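Local coordinates for transcription termination factor FttA (Methanosarcina mazei, PDB 2XR1), which probably terminates transcription genome-wide by cutting nascent RNA at the polymerase exit channel, as a dimeric metallo-beta-lactamase/beta-CASP nuclease that binds two zinc ions, at residues 238-243 and 263-268; 173-178 and 205-210. All coordinates share one frame; numbering follows the deposited sequence.

Contact 1. Residues 238-243 and 263-268; sequences IDAVIV and EGPVYC
Tyr267, Val243 and Val241 have the largest shares of the surface buried between two neighbouring parallel strands, 240-242 and 266-268. The backbone ladder sets the register, Val241 opposite Val266 and Ile242 opposite Tyr267. Val241 is held through both its N-H and its C=O: its N donates to Pro265 O at 3.1 Å, and its O takes a nearly straight bond from Tyr267 N (2.8 Å, 166° at the hydrogen). Tyr267 O then accepts from Val243 N at 3.0 Å, close to the line of its C=O axis.

On the face shared with Ile242, Tyr267 has CG anti to its own carbonyl carbon (chi1 -67°), which sends the ring back along the strands toward Ala240. Ala240 CB meets the ring at its edge, in plane, 3.6 Å from CE2, while Ile242 CG1 lies 4.1 Å from Tyr267 CB and the two side chains cross obliquely. Val241 and Val266 point to the other face. There Val243 CG2, anti to its carbonyl carbon, reaches Val266 CG1 at 3.5 Å, and Val254 of helix 254-259 packs against Val243 and Val266.

Strand, helices, then a parallel neighbouring strand make this a beta-alpha-beta crossover of the metallo-beta-lactamase fold. Just past strand 240-242 comes the family's HxHxDH signature, in which His245, His247, Asp249 and His250 bind zinc.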
loop_
_atom_site.group_PDB
_atom_site.type_symbol
_atom_site.label_atom_id
_atom_site.label_comp_id
_atom_site.label_asym_id
_atom_site.label_seq_id
_atom_site.Cartn_x
_atom_site.Cartn_y
_atom_site.Cartn_z
ATOM N N ILE B 238 -7.004 1.225 12.506
ATOM C CA ILE B 238 -5.742 1.670 13.048
ATOM C C ILE B 238 -5.643 1.426 14.561
ATOM O O ILE B 238 -6.331 2.052 15.340
ATOM C CB ILE B 238 -5.455 3.165 12.780
ATOM C CG1 ILE B 238 -5.658 3.521 11.307
ATOM C CG2 ILE B 238 -4.062 3.459 13.175
ATOM C CD1 ILE B 238 -4.623 2.959 10.388
ATOM N N ASP B 239 -4.712 0.567 14.964
ATOM C CA ASP B 239 -4.500 0.255 16.356
ATOM C C ASP B 239 -3.968 1.430 17.187
ATOM O O ASP B 239 -4.365 1.603 18.359
ATOM C CB ASP B 239 -3.583 -0.950 16.471
ATOM C CG ASP B 239 -4.239 -2.239 15.933
ATOM O OD1 ASP B 239 -4.748 -2.242 14.755
ATOM O OD2 ASP B 239 -4.279 -3.259 16.702
ATOM N N ALA B 240 -3.078 2.236 16.603
ATOM C CA ALA B 240 -2.481 3.358 17.344
ATOM C C ALA B 240 -1.866 4.416 16.464
ATOM O O ALA B 240 -1.562 4.195 15.325
ATOM C CB ALA B 240 -1.461 2.852 18.307
ATOM N N VAL B 241 -1.711 5.596 17.022
ATOM C CA VAL B 241 -0.985 6.665 16.388
ATOM C C VAL B 241 0.170 6.970 17.325
ATOM O O VAL B 241 -0.034 7.098 18.525
ATOM C CB VAL B 241 -1.902 7.910 16.136
ATOM C CG1 VAL B 241 -1.111 9.078 15.653
ATOM C CG2 VAL B 241 -3.016 7.554 15.081
ATOM N N ILE B 242 1.388 7.028 16.786
ATOM C CA ILE B 242 2.519 7.477 17.561
ATOM C C ILE B 242 2.936 8.871 17.107
ATOM O O ILE B 242 3.081 9.122 15.935
ATOM C CB ILE B 242 3.663 6.481 17.484
ATOM C CG1 ILE B 242 3.366 5.293 18.409
ATOM C CG2 ILE B 242 4.963 7.093 17.966
ATOM C CD1 ILE B 242 2.455 4.263 17.865
ATOM N N VAL B 243 3.126 9.778 18.039
ATOM C CA VAL B 243 3.640 11.101 17.739
ATOM C C VAL B 243 5.085 11.130 18.255
ATOM O O VAL B 243 5.354 10.958 19.453
ATOM C CB VAL B 243 2.785 12.186 18.417
ATOM C CG1 VAL B 243 3.380 13.530 18.194
ATOM C CG2 VAL B 243 1.297 12.139 17.922
ATOM N N GLU B 263 -10.674 6.475 16.681
ATOM C CA GLU B 263 -11.062 6.417 18.093
ATOM C C GLU B 263 -10.115 5.587 18.995
ATOM O O GLU B 263 -10.491 5.157 20.088
ATOM C CB GLU B 263 -12.535 5.949 18.184
ATOM C CG GLU B 263 -13.486 7.132 18.440
ATOM C CD GLU B 263 -14.945 6.838 18.196
ATOM O OE1 GLU B 263 -15.300 5.672 17.904
ATOM O OE2 GLU B 263 -15.763 7.782 18.305
ATOM N N GLY B 264 -8.885 5.377 18.527
ATOM C CA GLY B 264 -7.868 4.708 19.305
ATOM C C GLY B 264 -6.937 5.718 20.005
ATOM O O GLY B 264 -7.227 6.917 20.077
ATOM N N PRO B 265 -5.803 5.224 20.524
ATOM C CA PRO B 265 -4.886 6.004 21.295
ATOM C C PRO B 265 -3.855 6.751 20.458
ATOM O O PRO B 265 -3.556 6.361 19.330
ATOM C CB PRO B 265 -4.181 4.951 22.101
ATOM C CG PRO B 265 -4.175 3.762 21.209
ATOM C CD PRO B 265 -5.406 3.805 20.446
ATOM N N VAL B 266 -3.323 7.828 21.037
ATOM C CA VAL B 266 -2.196 8.542 20.504
ATOM C C VAL B 266 -1.108 8.388 21.554
ATOM O O VAL B 266 -1.324 8.763 22.716
ATOM C CB VAL B 266 -2.527 10.029 20.331
ATOM C CG1 VAL B 266 -1.309 10.754 19.826
ATOM C CG2 VAL B 266 -3.702 10.212 19.432
ATOM N N TYR B 267 0.039 7.816 21.188
ATOM C CA TYR B 267 1.127 7.565 22.167
ATOM C C TYR B 267 2.242 8.543 21.887
ATOM O O TYR B 267 2.648 8.678 20.739
ATOM C CB TYR B 267 1.721 6.173 22.052
ATOM C CG TYR B 267 0.799 5.080 22.427
ATOM C CD1 TYR B 267 0.546 4.803 23.748
ATOM C CD2 TYR B 267 0.190 4.310 21.455
ATOM C CE1 TYR B 267 -0.318 3.792 24.113
ATOM C CE2 TYR B 267 -0.687 3.295 21.793
ATOM C CZ TYR B 267 -0.950 3.056 23.122
ATOM O OH TYR B 267 -1.834 2.088 23.463
ATOM N N CYS B 268 2.717 9.216 22.950
ATOM C CA CYS B 268 3.837 10.150 22.864
ATOM C C CYS B 268 4.424 10.368 24.231
ATOM O O CYS B 268 3.937 9.827 25.174
ATOM C CB CYS B 268 3.386 11.486 22.327
ATOM S SG CYS B 268 2.259 12.260 23.461
#

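Contact 2. Residues 173-178 and 205-210; sequences IHRECT and PESRIL
Glu206 does most of the work here, gripping the loop that begins at His174 with both its carboxylate and its backbone carbonyl. Its CG stands anti to the carbonyl carbon, and the chain then bends sharply at chi2 (-80°), bringing the carboxylate up to the backbone N of Thr178. That N-H is shared by both oxygens: OE1, through its syn lone pair, is the better placed acceptor at 3.0 Å from Thr178 N, with 156° at the hydrogen, and the bond to OE2 is weak. Thr178 OG1, staggered between its own backbone N and carbonyl carbon, adds a weak bond to Glu206 OE1 at 3.3 Å. Cys177 lies alongside, its CB 3.6 Å from Glu206 OE2 and its SG 4.0 Å from Glu206 CG.

Arg175 comes in separately. Its CG takes the crowded position (chi1 72°), after which the chain runs extended to NE and delivers NH2 to Glu206 O at 2.7 Å, with the oxygen at the guanidinium edge and in its plane, though the bond is bent at the hydrogen. The charged groups of Arg175 and Glu206 do not pair: NE stays 5.5 Å from OE1, so any attraction between them is probably modest. NH2 also forms a salt bridge with Asp239, and Glu206 OE2 accepts a further bond from Ser179 N.

The loop follows helix 159-173 and leads toward strand 185-190, and the contact places it beside the residues leading into strand 208-211. Ser207 OG bonds to Asp322, just ahead of strand 323-329, and Arg208 packs on Pro230 of the second subunit.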
loop_
_atom_site.group_PDB
_atom_site.type_symbol
_atom_site.label_atom_id
_atom_site.label_comp_id
_atom_site.label_asym_id
_atom_site.label_seq_id
_atom_site.Cartn_x
_atom_site.Cartn_y
_atom_site.Cartn_z
ATOM N N ILE B 173 -5.886 -4.022 22.623
ATOM C CA ILE B 173 -4.487 -4.424 22.725
ATOM C C ILE B 173 -4.376 -5.923 23.056
ATOM O O ILE B 173 -3.544 -6.634 22.497
ATOM C CB ILE B 173 -3.744 -3.596 23.752
ATOM C CG1 ILE B 173 -3.617 -2.144 23.268
ATOM C CG2 ILE B 173 -2.399 -4.174 23.981
ATOM C CD1 ILE B 173 -2.984 -1.158 24.247
ATOM N N HIS B 174 -5.232 -6.400 23.945
ATOM C CA HIS B 174 -5.137 -7.769 24.430
ATOM C C HIS B 174 -6.108 -8.713 23.754
ATOM O O HIS B 174 -6.430 -9.749 24.299
ATOM C CB HIS B 174 -5.311 -7.804 25.959
ATOM C CG HIS B 174 -4.269 -7.006 26.675
ATOM N ND1 HIS B 174 -4.390 -5.646 26.887
ATOM C CD2 HIS B 174 -3.045 -7.348 27.130
ATOM C CE1 HIS B 174 -3.306 -5.193 27.489
ATOM N NE2 HIS B 174 -2.463 -6.203 27.624
ATOM N N ARG B 175 -6.570 -8.365 22.564
ATOM C CA ARG B 175 -7.257 -9.321 21.728
ATOM C C ARG B 175 -6.225 -10.371 21.332
ATOM O O ARG B 175 -5.006 -10.112 21.371
ATOM C CB ARG B 175 -7.858 -8.641 20.499
ATOM C CG ARG B 175 -6.834 -8.206 19.451
ATOM C CD ARG B 175 -7.491 -7.498 18.302
ATOM N NE ARG B 175 -6.540 -7.093 17.259
ATOM C CZ ARG B 175 -5.766 -6.015 17.319
ATOM N NH1 ARG B 175 -5.791 -5.225 18.391
ATOM N NH2 ARG B 175 -4.949 -5.726 16.324
ATOM N N GLU B 176 -6.701 -11.555 20.971
ATOM C CA GLU B 176 -5.806 -12.644 20.559
ATOM C C GLU B 176 -5.425 -12.542 19.068
ATOM O O GLU B 176 -6.161 -11.970 18.261
ATOM C CB GLU B 176 -6.419 -14.018 20.929
ATOM C CG GLU B 176 -6.378 -14.290 22.478
ATOM C CD GLU B 176 -6.986 -15.593 22.890
ATOM O OE1 GLU B 176 -7.347 -16.363 21.969
ATOM O OE2 GLU B 176 -7.091 -15.856 24.131
ATOM N N CYS B 177 -4.240 -13.057 18.732
ATOM C CA CYS B 177 -3.722 -13.071 17.358
ATOM C C CYS B 177 -4.567 -14.057 16.556
ATOM O O CYS B 177 -5.100 -15.015 17.124
ATOM C CB CYS B 177 -2.249 -13.495 17.338
ATOM S SG CYS B 177 -1.027 -12.175 17.679
ATOM N N THR B 178 -4.711 -13.811 15.251
ATOM C CA THR B 178 -5.561 -14.657 14.367
ATOM C C THR B 178 -4.969 -15.025 12.988
ATOM O O THR B 178 -5.605 -15.762 12.231
ATOM C CB THR B 178 -6.940 -13.991 14.097
ATOM O OG1 THR B 178 -6.753 -12.619 13.709
ATOM C CG2 THR B 178 -7.823 -14.090 15.341
ATOM N N PRO B 205 0.139 -8.503 9.895
ATOM C CA PRO B 205 -1.167 -9.081 9.616
ATOM C C PRO B 205 -2.218 -8.765 10.672
ATOM O O PRO B 205 -3.424 -8.811 10.371
ATOM C CB PRO B 205 -0.888 -10.593 9.550
ATOM C CG PRO B 205 0.555 -10.715 9.212
ATOM C CD PRO B 205 1.244 -9.462 9.725
ATOM N N GLU B 206 -1.778 -8.456 11.894
ATOM C CA GLU B 206 -2.709 -8.201 13.011
ATOM C C GLU B 206 -2.843 -6.705 13.282
ATOM O O GLU B 206 -3.738 -6.288 13.985
ATOM C CB GLU B 206 -2.207 -8.834 14.312
ATOM C CG GLU B 206 -1.649 -10.265 14.214
ATOM C CD GLU B 206 -2.718 -11.358 14.167
ATOM O OE1 GLU B 206 -3.920 -11.063 14.416
ATOM O OE2 GLU B 206 -2.343 -12.537 13.896
ATOM N N SER B 207 -1.949 -5.884 12.768
ATOM C CA SER B 207 -1.850 -4.575 13.320
ATOM C C SER B 207 -1.411 -3.522 12.340
ATOM O O SER B 207 -0.655 -3.783 11.407
ATOM C CB SER B 207 -0.893 -4.625 14.508
ATOM O OG SER B 207 -1.389 -5.601 15.397
ATOM N N ARG B 208 -1.913 -2.322 12.593
ATOM C CA ARG B 208 -1.640 -1.164 11.783
ATOM C C ARG B 208 -1.378 -0.021 12.721
ATOM O O ARG B 208 -2.183 0.250 13.604
ATOM C CB ARG B 208 -2.828 -0.907 10.868
ATOM C CG ARG B 208 -2.897 -1.925 9.717
ATOM C CD ARG B 208 -4.277 -2.260 9.342
ATOM N NE ARG B 208 -5.004 -2.857 10.470
ATOM C CZ ARG B 208 -5.081 -4.168 10.759
ATOM N NH1 ARG B 208 -4.474 -5.083 10.002
ATOM N NH2 ARG B 208 -5.771 -4.570 11.838
ATOM N N ILE B 209 -0.196 0.558 12.587
ATOM C CA ILE B 209 0.292 1.587 13.463
ATOM C C ILE B 209 0.618 2.730 12.559
ATOM O O ILE B 209 1.242 2.541 11.541
ATOM C CB ILE B 209 1.594 1.144 14.265
ATOM C CG1 ILE B 209 1.322 -0.146 15.054
ATOM C CG2 ILE B 209 1.991 2.147 15.271
ATOM C CD1 ILE B 209 0.054 -0.106 15.930
ATOM N N LEU B 210 0.195 3.913 12.968
ATOM C CA LEU B 210 0.475 5.133 12.249
ATOM C C LEU B 210 1.531 5.907 13.006
ATOM O O LEU B 210 1.310 6.243 14.160
ATOM C CB LEU B 210 -0.815 5.942 12.116
ATOM C CG LEU B 210 -1.080 6.752 10.868
ATOM C CD1 LEU B 210 -1.017 5.956 9.583
ATOM C CD2 LEU B 210 -2.445 7.331 11.087
#

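Contacts 1 and 2 have centres 13 Å apart and meet through the sheet in which strands 208-211 and 240-242 are neighbours. Ile242 N lies 2.7 Å from Leu210 O, a probable hydrogen bond between those strands, and Ile242 CD1 packs 3.4 Å from Ile209 CG2. A salt bridge also joins the two contacts: Asp239 OD2 is 2.6 Å from Arg175 NH2, so one guanidinium nitrogen serves both. Tyr267 OH also touches Ile173 CD1, at 3.5 Å, beside the end of helix 159-173. Contact 1 approaches the active site, the side chain of Val243 lying about 10 Å from a zinc ion; contact 2 is remote from it, at the surface.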